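Local structure of 2-dehydropantoate 2-reductase (Porphyromonas gingivalis, 2QYT) at residues V60-R65 against E155-L160; S41-G46 against D76-V81; V237-R242 against L297-P302; C139-A144 against M199-M204. The protein probably catalyses the NADPH-dependent reduction of 2-dehydropantoate (ketopantoate) to (R)-pantoate, the second step of pantoate formation on the way to pantothenate. All coordinates share one frame; numbering follows the deposited sequence.

Contact 1: residues V60-R65 against E155-L160; sequences VVTPSR and EADREL. With EDO (1,2-ethanediol), chain J.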
# COMPACT_ATOMS: atom_id res chain seq x y z
N VAL A 60 -2.34 11.72 -15.38
CA VAL A 60 -3.32 10.93 -14.64
C VAL A 60 -4.72 11.18 -15.23
O VAL A 60 -5.14 12.34 -15.39
CB VAL A 60 -3.31 11.27 -13.12
CG1 VAL A 60 -4.32 10.38 -12.39
CG2 VAL A 60 -1.94 11.05 -12.54
N VAL A 61 -5.38 10.09 -15.61
CA VAL A 61 -6.75 10.12 -16.13
C VAL A 61 -7.68 9.33 -15.21
O VAL A 61 -7.36 8.24 -14.75
CB VAL A 61 -6.89 9.70 -17.65
CG1 VAL A 61 -5.97 10.53 -18.55
CG2 VAL A 61 -6.61 8.19 -17.89
N THR A 62 -8.86 9.88 -14.96
CA THR A 62 -9.82 9.23 -14.08
C THR A 62 -11.15 9.44 -14.80
O THR A 62 -11.19 10.05 -15.88
CB THR A 62 -9.80 9.85 -12.62
OG1 THR A 62 -10.57 11.04 -12.61
CG2 THR A 62 -8.37 10.22 -12.12
N PRO A 63 -12.25 8.93 -14.24
CA PRO A 63 -13.49 9.27 -14.90
C PRO A 63 -13.76 10.78 -15.10
O PRO A 63 -14.38 11.18 -16.12
CB PRO A 63 -14.59 8.60 -14.03
CG PRO A 63 -13.92 7.50 -13.29
CD PRO A 63 -12.44 8.03 -13.08
N SER A 64 -13.35 11.60 -14.13
CA SER A 64 -13.71 13.02 -14.13
C SER A 64 -12.52 13.93 -14.30
O SER A 64 -12.72 15.13 -14.47
CB SER A 64 -14.45 13.38 -12.83
OG SER A 64 -13.57 13.34 -11.69
N ARG A 65 -11.29 13.40 -14.29
CA ARG A 65 -10.09 14.24 -14.34
C ARG A 65 -9.11 13.82 -15.43
O ARG A 65 -9.03 12.67 -15.81
CB ARG A 65 -9.35 14.25 -12.96
CG ARG A 65 -10.15 14.96 -11.84
CD ARG A 65 -9.44 14.85 -10.51
NE ARG A 65 -9.57 13.51 -9.97
CZ ARG A 65 -8.74 12.95 -9.10
NH1 ARG A 65 -8.97 11.70 -8.68
NH2 ARG A 65 -7.72 13.64 -8.63
N GLU A 155 -9.71 3.81 -12.38
CA GLU A 155 -10.95 3.41 -12.94
C GLU A 155 -12.09 4.00 -12.11
O GLU A 155 -13.23 3.95 -12.50
CB GLU A 155 -11.01 1.90 -13.11
CG GLU A 155 -10.96 1.14 -11.86
CD GLU A 155 -11.13 -0.35 -12.13
OE1 GLU A 155 -10.22 -0.94 -12.78
OE2 GLU A 155 -12.15 -0.90 -11.67
N ALA A 156 -11.75 4.57 -10.96
CA ALA A 156 -12.75 5.29 -10.16
C ALA A 156 -12.01 6.41 -9.46
O ALA A 156 -10.84 6.26 -9.14
CB ALA A 156 -13.43 4.38 -9.16
N ASP A 157 -12.68 7.53 -9.23
CA ASP A 157 -12.08 8.64 -8.51
C ASP A 157 -11.76 8.40 -7.02
O ASP A 157 -10.76 8.92 -6.52
CB ASP A 157 -12.94 9.88 -8.64
CG ASP A 157 -12.63 10.65 -9.86
OD1 ASP A 157 -11.48 11.14 -10.00
OD2 ASP A 157 -13.52 10.73 -10.70
N ARG A 158 -12.59 7.61 -6.36
CA ARG A 158 -12.50 7.30 -4.92
C ARG A 158 -11.13 6.75 -4.55
O ARG A 158 -10.63 5.83 -5.24
CB ARG A 158 -13.48 6.17 -4.56
CG ARG A 158 -14.94 6.50 -4.55
CD ARG A 158 -15.79 5.23 -4.33
NE ARG A 158 -15.80 4.28 -5.45
CZ ARG A 158 -16.45 4.46 -6.60
NH1 ARG A 158 -17.13 5.57 -6.83
NH2 ARG A 158 -16.39 3.53 -7.54
N GLU A 159 -10.57 7.24 -3.44
CA GLU A 159 -9.38 6.67 -2.81
C GLU A 159 -9.34 6.94 -1.30
O GLU A 159 -9.94 7.91 -0.81
CB GLU A 159 -8.09 7.05 -3.53
CG GLU A 159 -7.63 8.53 -3.48
CD GLU A 159 -7.26 9.06 -2.08
OE1 GLU A 159 -7.51 10.26 -1.87
OE2 GLU A 159 -6.75 8.33 -1.20
N LEU A 160 -8.65 6.07 -0.57
CA LEU A 160 -8.45 6.16 0.88
C LEU A 160 -7.00 5.84 1.13
O LEU A 160 -6.49 4.94 0.51
CB LEU A 160 -9.36 5.16 1.61
CG LEU A 160 -10.86 5.46 1.47
CD1 LEU A 160 -11.73 4.27 1.95
CD2 LEU A 160 -11.20 6.77 2.23
C1 EDO J . -10.99 11.33 -4.33
O1 EDO J . -10.04 11.31 -5.38
C2 EDO J . -10.31 11.20 -2.99
O2 EDO J . -10.77 9.94 -2.48
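The guanidinium of Arg65 meets the carboxylate of Asp157 edge-on: OD1 lies close to the guanidinium plane, and the two planes are 37° apart. The grip is side-on and falls on one oxygen, with Arg65 NE 3.0 Å and Arg65 NH1 2.9 Å from Asp157 OD1. NE comes nearly along the C-O axis of that oxygen, while NH1 takes its anti lone pair. A third donor, Thr62 OG1, reaches Asp157 OD1 on the syn side at 2.8 Å. The other oxygen, Asp157 OD2, is met from above the carboxylate plane by Ser64 OG, also at 2.8 Å, so four bonds fix the rotation of the carboxylate. An aspartate is short and stiff enough to be held this way, and the charge of Arg65, with the hydroxyl donors, probably favours its ionised form.

Thr62 OG1 is set between the backbone N and the carbonyl carbon (chi1 81°), where it also accepts from the amides of Ser64 and Arg65. Pro63 slides past the aspartate, its CG 3.7 Å from Glu155 O, and suits a tight turn. Arg65 NH1 also bonds Tyr22 OH of helix 18-33. A 1,2-ethanediol, probably from the crystallisation liquor, bonds through O1 to Asp157 O and through O2 to the backbone of Glu159.

The contact lies at the surface of the mixed sheet that accompanies the parallel Rossmann sheet, where an ST turn and ST motif at Thr62 shape the hairpin connection between strands 58-61 and 66-69, and its side chains clasp the corner leading into strand 158-164.

Contact 2: residues S41-G46 against D76-V81; sequences SWIARG and DNPAEV. With SO4 (sulfate ion), chain C.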
# COMPACT_ATOMS: atom_id res chain seq x y z
N SER A 41 9.78 14.40 -5.21
CA SER A 41 10.62 13.65 -6.14
C SER A 41 10.03 12.29 -6.39
O SER A 41 9.33 11.76 -5.54
CB SER A 41 12.04 13.55 -5.56
OG SER A 41 12.48 14.87 -5.21
N TRP A 42 10.31 11.76 -7.58
CA TRP A 42 9.82 10.48 -8.04
C TRP A 42 10.94 9.61 -8.48
O TRP A 42 11.86 10.07 -9.16
CB TRP A 42 8.89 10.66 -9.24
CG TRP A 42 7.65 11.44 -8.96
CD1 TRP A 42 7.10 11.72 -7.73
CD2 TRP A 42 6.80 12.06 -9.92
NE1 TRP A 42 5.94 12.47 -7.88
CE2 TRP A 42 5.75 12.71 -9.21
CE3 TRP A 42 6.83 12.16 -11.31
CZ2 TRP A 42 4.74 13.44 -9.85
CZ3 TRP A 42 5.83 12.88 -11.94
CH2 TRP A 42 4.80 13.50 -11.22
N ILE A 43 10.89 8.33 -8.11
CA ILE A 43 11.85 7.39 -8.63
C ILE A 43 11.11 6.50 -9.59
O ILE A 43 10.26 5.77 -9.17
CB ILE A 43 12.53 6.56 -7.53
CG1 ILE A 43 13.16 7.49 -6.46
CG2 ILE A 43 13.51 5.48 -8.14
CD1 ILE A 43 14.34 8.43 -6.96
N ALA A 44 11.45 6.54 -10.86
CA ALA A 44 10.76 5.78 -11.88
C ALA A 44 11.85 5.31 -12.78
O ALA A 44 12.96 5.83 -12.68
CB ALA A 44 9.82 6.65 -12.66
N ARG A 45 11.57 4.34 -13.65
CA ARG A 45 12.62 3.87 -14.54
C ARG A 45 12.17 3.57 -15.93
O ARG A 45 10.96 3.58 -16.24
CB ARG A 45 13.35 2.68 -13.93
CG ARG A 45 12.48 1.59 -13.30
CD ARG A 45 13.36 0.84 -12.29
NE ARG A 45 13.02 1.16 -10.90
CZ ARG A 45 13.74 1.90 -10.04
NH1 ARG A 45 14.93 2.44 -10.37
NH2 ARG A 45 13.27 2.07 -8.79
N GLY A 46 13.17 3.34 -16.79
CA GLY A 46 12.96 2.93 -18.18
C GLY A 46 12.10 3.86 -19.03
O GLY A 46 12.27 5.09 -18.99
N ASP A 76 15.79 7.81 -12.11
CA ASP A 76 15.91 6.40 -11.70
C ASP A 76 16.94 6.21 -10.60
O ASP A 76 17.20 5.09 -10.21
CB ASP A 76 16.19 5.44 -12.89
CG ASP A 76 17.37 5.86 -13.71
OD1 ASP A 76 18.07 6.82 -13.33
OD2 ASP A 76 17.62 5.21 -14.75
N ASN A 77 17.53 7.30 -10.12
CA ASN A 77 18.64 7.23 -9.15
C ASN A 77 18.38 7.95 -7.81
O ASN A 77 18.51 9.16 -7.73
CB ASN A 77 19.90 7.78 -9.78
CG ASN A 77 21.18 7.39 -9.01
OD1 ASN A 77 21.17 7.02 -7.81
ND2 ASN A 77 22.29 7.49 -9.71
N PRO A 78 17.99 7.21 -6.75
CA PRO A 78 17.76 7.88 -5.44
C PRO A 78 18.86 8.74 -4.87
O PRO A 78 18.58 9.61 -4.05
CB PRO A 78 17.44 6.72 -4.51
CG PRO A 78 16.77 5.72 -5.43
CD PRO A 78 17.59 5.79 -6.71
N ALA A 79 20.10 8.50 -5.24
CA ALA A 79 21.20 9.29 -4.71
C ALA A 79 21.15 10.73 -5.29
O ALA A 79 21.74 11.67 -4.70
CB ALA A 79 22.53 8.61 -5.03
N GLU A 80 20.54 10.87 -6.46
CA GLU A 80 20.34 12.20 -7.03
C GLU A 80 19.26 13.00 -6.26
O GLU A 80 19.32 14.24 -6.20
CB GLU A 80 19.97 12.12 -8.51
CG GLU A 80 21.16 11.83 -9.42
CD GLU A 80 20.70 11.44 -10.84
OE1 GLU A 80 19.48 11.63 -11.16
OE2 GLU A 80 21.54 10.93 -11.61
N VAL A 81 18.31 12.29 -5.65
CA VAL A 81 17.34 12.94 -4.78
C VAL A 81 17.99 13.41 -3.43
O VAL A 81 17.79 14.57 -3.02
CB VAL A 81 16.11 12.06 -4.59
CG1 VAL A 81 15.07 12.71 -3.64
CG2 VAL A 81 15.49 11.76 -5.91
S SO4 C . 8.41 2.65 -12.27
O1 SO4 C . 7.74 3.79 -11.68
O2 SO4 C . 7.34 1.73 -12.68
O3 SO4 C . 9.18 3.04 -13.46
O4 SO4 C . 9.26 2.04 -11.23
O HOH W 1 16.01 3.17 -15.95
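Ile43 CD1 is the centre of the tight part of this contact, lying 3.7 Å from Val81 CG2 and 3.9 Å from Pro78 CG. Its side chain crosses the proline at about a right angle. Val81 has CG1 anti to the backbone N (chi1 179°), and this methyl meets Ser41 CB at 3.7 Å; the small serine lets the valine come close to the strand. Branched aliphatic residues suit this join because their methyls reach out from strand 38-43 and from the short, weakly bonded helical turn at about 78-81 and touch. Asn77 caps the start of that turn by accepting from Ala79 N through OD1.

Towards Arg45 and Asp76 the contact becomes looser and more polar. Asp76 CA approaches Ala44 O at 3.2 Å in a CA-H...O contact. The charged ends stay apart, Arg45 NH1 lying 5.8 Å from Asp76 OD2, although the opposite charges may still attract weakly. A water bridges Gly46 N and Asp76 OD2 instead, and Gly46 has a positive phi, which a residue without a side chain adopts easily.

On the Arg45 side a sulfate, probably from the crystallisation liquor, accepts a nearly straight bond from Arg45 N to its O3 (2.7 Å, 168°) and another from Leu16 N. Anion binding by backbone amides beside the end of the second strand, near a GxGxxG-like glycine loop, is consistent with the dinucleotide phosphate region of a Rossmann fold.

Contact 3: residues V237-R242 against L297-P302; sequences VAELFR and LRVDLP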
# COMPACT_ATOMS: atom_id res chain seq x y z
N VAL A 237 -8.46 -16.97 8.33
CA VAL A 237 -7.64 -15.76 8.37
C VAL A 237 -7.90 -14.98 9.66
O VAL A 237 -6.97 -14.44 10.26
CB VAL A 237 -7.81 -14.86 7.06
CG1 VAL A 237 -9.07 -13.98 7.09
CG2 VAL A 237 -6.53 -14.00 6.80
N ALA A 238 -9.16 -14.96 10.10
CA ALA A 238 -9.55 -14.25 11.33
C ALA A 238 -8.98 -14.94 12.56
O ALA A 238 -8.46 -14.27 13.45
CB ALA A 238 -11.05 -14.10 11.44
N GLU A 239 -9.07 -16.28 12.58
CA GLU A 239 -8.45 -17.11 13.62
C GLU A 239 -6.93 -16.91 13.67
O GLU A 239 -6.36 -16.80 14.76
CB GLU A 239 -8.78 -18.59 13.41
CG GLU A 239 -8.46 -19.51 14.59
CD GLU A 239 -8.79 -20.98 14.32
OE1 GLU A 239 -9.23 -21.33 13.19
OE2 GLU A 239 -8.61 -21.80 15.25
N LEU A 240 -6.30 -16.87 12.49
CA LEU A 240 -4.84 -16.64 12.38
C LEU A 240 -4.45 -15.36 13.10
O LEU A 240 -3.58 -15.36 13.98
CB LEU A 240 -4.38 -16.57 10.92
CG LEU A 240 -2.89 -16.24 10.65
CD1 LEU A 240 -2.44 -16.83 9.34
CD2 LEU A 240 -2.55 -14.76 10.66
N PHE A 241 -5.11 -14.27 12.71
CA PHE A 241 -4.82 -12.96 13.25
C PHE A 241 -5.18 -12.86 14.72
O PHE A 241 -4.41 -12.30 15.52
CB PHE A 241 -5.45 -11.86 12.39
CG PHE A 241 -4.66 -11.57 11.14
CD1 PHE A 241 -4.81 -12.35 10.00
CD2 PHE A 241 -3.73 -10.54 11.12
CE1 PHE A 241 -4.05 -12.10 8.86
CE2 PHE A 241 -2.98 -10.28 9.98
CZ PHE A 241 -3.14 -11.07 8.84
N ARG A 242 -6.32 -13.45 15.09
CA ARG A 242 -6.75 -13.54 16.48
C ARG A 242 -5.71 -14.24 17.36
O ARG A 242 -5.65 -14.01 18.57
CB ARG A 242 -8.11 -14.24 16.59
CG ARG A 242 -8.98 -13.69 17.71
CD ARG A 242 -10.36 -14.32 17.73
NE ARG A 242 -11.19 -13.91 16.59
CZ ARG A 242 -11.75 -14.75 15.73
NH1 ARG A 242 -11.58 -16.06 15.86
NH2 ARG A 242 -12.50 -14.28 14.74
N LEU A 297 1.93 -20.35 14.69
CA LEU A 297 1.02 -20.09 15.81
C LEU A 297 0.21 -21.34 16.16
O LEU A 297 -0.80 -21.26 16.88
CB LEU A 297 0.06 -18.95 15.45
CG LEU A 297 0.38 -17.46 15.58
CD1 LEU A 297 1.83 -17.08 15.31
CD2 LEU A 297 -0.53 -16.77 14.62
N ARG A 298 0.67 -22.48 15.66
CA ARG A 298 0.01 -23.80 15.76
C ARG A 298 -1.52 -23.82 15.55
O ARG A 298 -2.26 -24.37 16.37
CB ARG A 298 0.50 -24.69 16.94
CG ARG A 298 1.21 -23.99 18.09
CD ARG A 298 2.57 -23.43 17.67
NE ARG A 298 3.69 -24.35 17.86
CZ ARG A 298 4.97 -24.00 17.71
NH1 ARG A 298 5.30 -22.75 17.35
NH2 ARG A 298 5.93 -24.90 17.90
N VAL A 299 -1.96 -23.22 14.44
CA VAL A 299 -3.37 -23.14 14.06
C VAL A 299 -3.67 -23.92 12.77
O VAL A 299 -3.07 -23.68 11.71
CB VAL A 299 -3.85 -21.66 13.87
CG1 VAL A 299 -5.35 -21.60 13.74
CG2 VAL A 299 -3.41 -20.77 15.03
N ASP A 300 -4.61 -24.86 12.85
CA ASP A 300 -5.02 -25.60 11.66
C ASP A 300 -5.92 -24.74 10.78
O ASP A 300 -6.93 -24.19 11.24
CB ASP A 300 -5.70 -26.93 12.02
CG ASP A 300 -5.64 -27.95 10.88
OD1 ASP A 300 -6.26 -29.05 11.02
OD2 ASP A 300 -4.96 -27.66 9.85
N LEU A 301 -5.53 -24.60 9.51
CA LEU A 301 -6.34 -23.88 8.52
C LEU A 301 -6.47 -24.75 7.29
O LEU A 301 -5.73 -24.56 6.32
CB LEU A 301 -5.71 -22.54 8.13
CG LEU A 301 -5.14 -21.55 9.15
CD1 LEU A 301 -4.58 -20.35 8.41
CD2 LEU A 301 -6.18 -21.10 10.17
N PRO A 302 -7.42 -25.72 7.33
CA PRO A 302 -7.58 -26.68 6.24
C PRO A 302 -7.95 -26.08 4.88
O PRO A 302 -7.40 -26.50 3.87
CB PRO A 302 -8.69 -27.62 6.75
CG PRO A 302 -9.38 -26.87 7.83
CD PRO A 302 -8.35 -25.98 8.44
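Glu239 and Val299 make the closest approach of one side chain to another between helix 237-242 and the loop 297-302, and it is a van der Waals contact. The glutamate has CG anti to the backbone N (chi1 -167°) and runs extended beyond it, crossing the valine obliquely. Val299 CG1 lies 3.5 Å from Glu239 CD, with Glu239 OE2 at 3.6 Å and Glu239 CG at 3.8 Å from the same methyl. One valine branch thus rests against the carboxylate itself as well as the methylene before it. A glutamate is tolerated here because the residue is exposed, so the charged group need not be buried by the contact.

The purely apolar part lies deeper. Leu240 CD1 and Leu301 CD1 meet at 4.2 Å, a relaxed separation between two buried leucines. Both also pack on Val290 of helix 288-296, so the pair belongs to a wider hydrophobic cluster. Leucine, with a branched, wholly apolar end, suits a buried place between helix and loop.

A methyl-to-carbonyl contact comes from the other end of the loop, where Leu297 CD2 stands 3.4 Å from Leu240 O. Leu297 also touches Ala243 and Lys244, extending the packing along the same helix. The two segments share no hydrogen bond or salt bridge, and their hold on each other is one of shape and apolar surface.

Leu297 is the first residue to leave the helical conformation after helix 288-296, and Leu301 occupies the N-cap position of helix 302-309. The arrangement is a helix-loop-helix connection packed across helix 227-244, within the all-helical C-terminal domain characteristic of ketopantoate reductases.

Contact 4: residues C139-A144 against M199-M204; sequences CVYISA and MKKFMM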
# COMPACT_ATOMS: atom_id res chain seq x y z
N CYS A 139 -1.75 1.73 4.34
CA CYS A 139 -2.43 1.01 3.30
C CYS A 139 -3.40 1.92 2.56
O CYS A 139 -3.94 2.88 3.12
CB CYS A 139 -3.16 -0.22 3.85
SG CYS A 139 -4.62 0.17 4.83
N VAL A 140 -3.63 1.62 1.28
CA VAL A 140 -4.46 2.47 0.40
C VAL A 140 -5.61 1.65 -0.16
O VAL A 140 -5.50 0.44 -0.28
CB VAL A 140 -3.61 3.16 -0.71
CG1 VAL A 140 -2.55 4.06 -0.09
CG2 VAL A 140 -2.95 2.16 -1.66
N TYR A 141 -6.75 2.29 -0.41
CA TYR A 141 -7.83 1.70 -1.19
C TYR A 141 -8.00 2.59 -2.41
O TYR A 141 -8.40 3.75 -2.30
CB TYR A 141 -9.13 1.64 -0.39
CG TYR A 141 -9.14 0.66 0.73
CD1 TYR A 141 -9.69 -0.59 0.57
CD2 TYR A 141 -8.54 0.96 1.95
CE1 TYR A 141 -9.72 -1.53 1.63
CE2 TYR A 141 -8.55 0.03 3.00
CZ TYR A 141 -9.13 -1.21 2.84
OH TYR A 141 -9.11 -2.13 3.87
N ILE A 142 -7.63 2.06 -3.56
CA ILE A 142 -7.55 2.86 -4.77
C ILE A 142 -7.46 1.90 -5.93
O ILE A 142 -6.77 0.87 -5.82
CB ILE A 142 -6.35 3.87 -4.77
CG1 ILE A 142 -6.54 4.96 -5.85
CG2 ILE A 142 -4.95 3.15 -4.75
CD1 ILE A 142 -5.27 5.96 -6.04
N SER A 143 -8.16 2.23 -7.02
CA SER A 143 -8.19 1.41 -8.22
C SER A 143 -7.42 2.07 -9.34
O SER A 143 -7.99 2.68 -10.24
CB SER A 143 -9.64 1.22 -8.66
OG SER A 143 -10.33 0.52 -7.64
N ALA A 144 -6.10 1.95 -9.29
CA ALA A 144 -5.20 2.73 -10.12
C ALA A 144 -4.14 1.84 -10.70
O ALA A 144 -3.66 0.92 -10.03
CB ALA A 144 -4.58 3.81 -9.31
N MSE A 199 -4.48 -5.18 8.87
CA MSE A 199 -4.98 -6.57 8.84
C MSE A 199 -6.31 -6.63 8.11
O MSE A 199 -6.55 -7.54 7.33
CB MSE A 199 -5.06 -7.23 10.23
CG MSE A 199 -6.02 -6.62 11.24
SE MSE A 199 -6.62 -7.88 12.65
CE MSE A 199 -8.38 -8.26 11.99
N LYS A 200 -7.16 -5.63 8.34
CA LYS A 200 -8.46 -5.60 7.68
C LYS A 200 -8.33 -5.63 6.15
O LYS A 200 -8.97 -6.45 5.48
CB LYS A 200 -9.32 -4.41 8.16
CG LYS A 200 -10.81 -4.52 7.85
CD LYS A 200 -11.50 -3.16 7.98
CE LYS A 200 -11.37 -2.31 6.70
NZ LYS A 200 -10.94 -0.90 6.98
N LYS A 201 -7.45 -4.77 5.60
CA LYS A 201 -7.15 -4.77 4.17
C LYS A 201 -6.61 -6.13 3.70
O LYS A 201 -7.08 -6.66 2.70
CB LYS A 201 -6.13 -3.66 3.85
CG LYS A 201 -5.59 -3.65 2.42
CD LYS A 201 -6.27 -2.62 1.57
CE LYS A 201 -6.24 -2.99 0.09
NZ LYS A 201 -4.97 -2.51 -0.49
N PHE A 202 -5.63 -6.67 4.42
CA PHE A 202 -4.97 -7.91 4.02
C PHE A 202 -5.90 -9.15 4.03
O PHE A 202 -5.84 -9.99 3.14
CB PHE A 202 -3.71 -8.20 4.86
CG PHE A 202 -3.07 -9.52 4.53
CD1 PHE A 202 -2.18 -9.62 3.43
CD2 PHE A 202 -3.38 -10.66 5.26
CE1 PHE A 202 -1.60 -10.83 3.09
CE2 PHE A 202 -2.83 -11.89 4.92
CZ PHE A 202 -1.93 -11.97 3.83
N MSE A 203 -6.73 -9.26 5.06
CA MSE A 203 -7.68 -10.36 5.17
C MSE A 203 -8.65 -10.40 3.98
O MSE A 203 -8.83 -11.46 3.37
CB MSE A 203 -8.44 -10.28 6.49
CG MSE A 203 -7.62 -10.65 7.72
SE MSE A 203 -8.60 -10.26 9.39
CE MSE A 203 -9.66 -8.75 8.78
N MSE A 204 -9.22 -9.24 3.64
CA MSE A 204 -10.12 -9.09 2.49
C MSE A 204 -9.49 -9.53 1.17
O MSE A 204 -10.07 -10.28 0.39
CB MSE A 204 -10.51 -7.62 2.36
CG MSE A 204 -11.42 -7.11 3.44
SE MSE A 204 -13.19 -7.91 3.32
CE MSE A 204 -13.65 -7.33 1.50
O HOH W 2 -2.34 -1.11 0.62
O HOH W 3 -8.43 -1.40 6.07
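Lys201 of helix 194-215 reaches strand 137-148 in a mixed polar and CH-pi contact near the centre of the chain, where the N-terminal and C-terminal regions meet. The strand and helix segments cross at 53°, their axes 9.4 Å apart. Lys201 lies over one face of Tyr141, with Lys201 CD 3.7 Å from the ring centroid and displaced toward the rim. Its CG is anti to the backbone N (chi1 173°), and bends at chi2 and chi4 leave NZ high above the same face, a weak cation-pi approach at most, where it reaches Val140 O. That bond is 3.0 Å long and nearly straight at the acceptor (C=O...N 175°). Lys201 NZ also bonds Asn118 OD1 and, weakly, a water held by Val140 N.

At the other end of the ring, Tyr141 OH packs 3.3 Å from Lys201 CB, and a water in the ring plane lies between this hydroxyl and Lys200 NZ. Cys139 SG adds a small apolar contact, 4.2 Å from Lys201 CB.

The chemistry divides the lysine into two parts: its methylenes use the aromatic face, while its ammonium group is directed by oxygen acceptors, fixing its position between helix and strand.

Overall arrangement
Contact 4 lies nearest the centre of the chain and joins the N-terminal and C-terminal regions, whereas contact 1 is a surface contact and contacts 2 and 3 are partly buried. Contacts 1 and 4 share the mixed sheet: Leu160 pairs with Tyr141 and Glu155 with Ser143. Contacts 3 and 4 meet through helical packing of Phe241 against Phe202 and Met199. Contact 2 stands apart on the parallel sheet. Chemistry follows place: charge and hydroxyls dominate contact 1, methyl packing gives way to water and anion binding in contact 2, contact 3 lacks polar bonds between its segments, and contact 4 combines an aromatic face with a lysine bond.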